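Local coordinates for Lin1840 protein (Listeria innocua serovar 6a, PDB 4ZOC) that probably hydrolyses terminal, non-reducing beta-D-glucosyl residues to release beta-D-glucose, and takes part in beta-1,2-glucan metabolism, at residues Q488-V493 against V500-F505. The protein carries 2 engineered substitutions. Residues are numbered along the deposited sequence; the frame is centred on the assembly and turned at random.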
loop_
_atom_site.group_PDB
_atom_site.type_symbol
_atom_site.label_atom_id
_atom_site.label_comp_id
_atom_site.label_asym_id
_atom_site.label_seq_id
_atom_site.Cartn_x
_atom_site.Cartn_y
_atom_site.Cartn_z
ATOM N N GLN A 488 14.837 -20.433 -14.973
ATOM C CA GLN A 488 14.978 -21.696 -15.724
ATOM C C GLN A 488 16.436 -22.142 -15.791
ATOM O O GLN A 488 16.728 -23.325 -15.740
ATOM C CB GLN A 488 14.370 -21.608 -17.149
ATOM C CG GLN A 488 12.866 -21.340 -17.191
ATOM C CD GLN A 488 12.447 -20.788 -18.551
ATOM O OE1 GLN A 488 13.260 -20.673 -19.512
ATOM N NE2 GLN A 488 11.183 -20.471 -18.674
ATOM N N LEU A 489 17.337 -21.214 -16.021
ATOM C CA LEU A 489 18.772 -21.528 -16.010
ATOM C C LEU A 489 19.243 -22.073 -14.696
ATOM O O LEU A 489 19.974 -23.060 -14.665
ATOM C CB LEU A 489 19.606 -20.267 -16.463
ATOM C CG LEU A 489 21.101 -20.394 -16.462
ATOM C CD1 LEU A 489 21.601 -21.550 -17.324
ATOM C CD2 LEU A 489 21.744 -19.060 -16.959
ATOM N N ALA A 490 18.862 -21.467 -13.588
ATOM C CA ALA A 490 19.277 -21.982 -12.266
ATOM C C ALA A 490 18.744 -23.425 -12.057
ATOM O O ALA A 490 19.428 -24.269 -11.562
ATOM C CB ALA A 490 18.751 -21.048 -11.213
ATOM N N LYS A 491 17.502 -23.665 -12.477
ATOM C CA LYS A 491 16.858 -24.988 -12.441
ATOM C C LYS A 491 17.645 -25.980 -13.284
ATOM O O LYS A 491 18.022 -27.036 -12.770
ATOM C CB LYS A 491 15.410 -24.906 -12.907
ATOM C CG LYS A 491 14.552 -26.179 -12.754
ATOM C CD LYS A 491 13.089 -25.897 -13.115
ATOM C CE LYS A 491 12.892 -25.696 -14.620
ATOM N NZ LYS A 491 11.444 -25.831 -14.976
ATOM N N PHE A 492 17.952 -25.613 -14.523
ATOM C CA PHE A 492 18.845 -26.424 -15.357
ATOM C C PHE A 492 20.205 -26.747 -14.766
ATOM O O PHE A 492 20.557 -27.893 -14.741
ATOM C CB PHE A 492 18.974 -25.817 -16.745
ATOM C CG PHE A 492 19.856 -26.599 -17.647
ATOM C CD1 PHE A 492 19.408 -27.794 -18.217
ATOM C CD2 PHE A 492 21.096 -26.125 -17.980
ATOM C CE1 PHE A 492 20.251 -28.524 -19.071
ATOM C CE2 PHE A 492 21.929 -26.856 -18.817
ATOM C CZ PHE A 492 21.487 -28.048 -19.397
ATOM N N VAL A 493 20.951 -25.757 -14.253
ATOM C CA VAL A 493 22.273 -25.956 -13.695
ATOM C C VAL A 493 22.202 -26.890 -12.488
ATOM O O VAL A 493 23.106 -27.720 -12.294
ATOM C CB VAL A 493 22.923 -24.567 -13.356
ATOM C CG1 VAL A 493 24.104 -24.743 -12.491
ATOM C CG2 VAL A 493 23.299 -23.889 -14.670
ATOM N N VAL A 500 26.770 -25.350 -6.826
ATOM C CA VAL A 500 26.487 -24.075 -7.500
ATOM C C VAL A 500 26.522 -22.926 -6.491
ATOM O O VAL A 500 25.854 -22.995 -5.441
ATOM C CB VAL A 500 25.119 -24.135 -8.108
ATOM C CG1 VAL A 500 24.738 -22.795 -8.758
ATOM C CG2 VAL A 500 24.950 -25.292 -9.057
ATOM N N VAL A 501 27.307 -21.879 -6.778
ATOM C CA VAL A 501 27.170 -20.591 -6.108
ATOM C C VAL A 501 26.497 -19.633 -7.104
ATOM O O VAL A 501 26.930 -19.471 -8.261
ATOM C CB VAL A 501 28.463 -20.027 -5.506
ATOM C CG1 VAL A 501 29.615 -20.034 -6.442
ATOM C CG2 VAL A 501 28.239 -18.618 -4.977
ATOM N N ILE A 502 25.415 -18.998 -6.679
ATOM C CA ILE A 502 24.763 -17.967 -7.483
ATOM C C ILE A 502 25.305 -16.603 -7.021
ATOM O O ILE A 502 25.280 -16.258 -5.792
ATOM C CB ILE A 502 23.218 -18.010 -7.386
ATOM C CG1 ILE A 502 22.669 -19.180 -8.193
ATOM C CG2 ILE A 502 22.573 -16.739 -8.014
ATOM C CD1 ILE A 502 21.175 -19.535 -8.015
ATOM N N THR A 503 25.818 -15.824 -7.965
ATOM C CA THR A 503 26.289 -14.483 -7.639
ATOM C C THR A 503 25.264 -13.604 -8.311
ATOM O O THR A 503 25.163 -13.596 -9.481
ATOM C CB THR A 503 27.720 -14.199 -8.216
ATOM O OG1 THR A 503 27.734 -14.581 -9.564
ATOM C CG2 THR A 503 28.774 -15.024 -7.563
ATOM N N LEU A 504 24.453 -12.899 -7.512
ATOM C CA LEU A 504 23.356 -12.112 -7.972
ATOM C C LEU A 504 23.669 -10.629 -8.024
ATOM O O LEU A 504 24.157 -10.047 -7.073
ATOM C CB LEU A 504 22.111 -12.380 -7.090
ATOM C CG LEU A 504 20.789 -11.691 -7.488
ATOM C CD1 LEU A 504 20.223 -12.259 -8.760
ATOM C CD2 LEU A 504 19.779 -11.916 -6.347
ATOM N N PHE A 505 23.386 -10.042 -9.176
ATOM C CA PHE A 505 23.567 -8.565 -9.404
ATOM C C PHE A 505 22.235 -7.915 -9.726
ATOM O O PHE A 505 21.446 -8.379 -10.579
ATOM C CB PHE A 505 24.538 -8.364 -10.532
ATOM C CG PHE A 505 25.898 -8.930 -10.255
ATOM C CD1 PHE A 505 26.172 -10.261 -10.457
ATOM C CD2 PHE A 505 26.897 -8.108 -9.839
ATOM C CE1 PHE A 505 27.423 -10.775 -10.182
ATOM C CE2 PHE A 505 28.144 -8.603 -9.607
ATOM C CZ PHE A 505 28.420 -9.935 -9.762
#
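Val493 and Val500 meet methyl to methyl, with CG1 of Val493 3.6 Å from CG2 of Val500. The two side chains cross at a slant. In Val493 the touching methyl lies opposite the backbone N (chi1 166°). In Val500 it is the branch beside the backbone N that reaches the helix. One turn back, the CB of Ala490 lies 4.3 Å from CD1 of Ile502, a looser touch. The Ile502 chain is extended at its end (chi2 169°), which carries CD1 out from the strand to the helix. The CA atoms are 7.7 Å apart at Val493 and Val500 and 8.3 Å apart at Ala490 and Ile502, so the helix lies slightly nearer the strand at the valine pair.

All four residues are buried and the contact is wholly apolar. No hydrogen bond joins the two segments. The helix is held by its own backbone hydrogen bonds, such as Val493 N to Leu489 O at 2.9 Å.

Neighbouring strand 459-465 shares the same helix face: Ala490 also rests on Leu462, and Val493 on Val460. Strand 500-505 pairs in parallel with 459-465 and with 521-524.

Helix 484-494 links the parallel strands 459-465 and 500-505 as a beta-alpha-beta crossover and packs on the sheet they share, in the C-terminal domain of a glycosyl hydrolase family 3 enzyme.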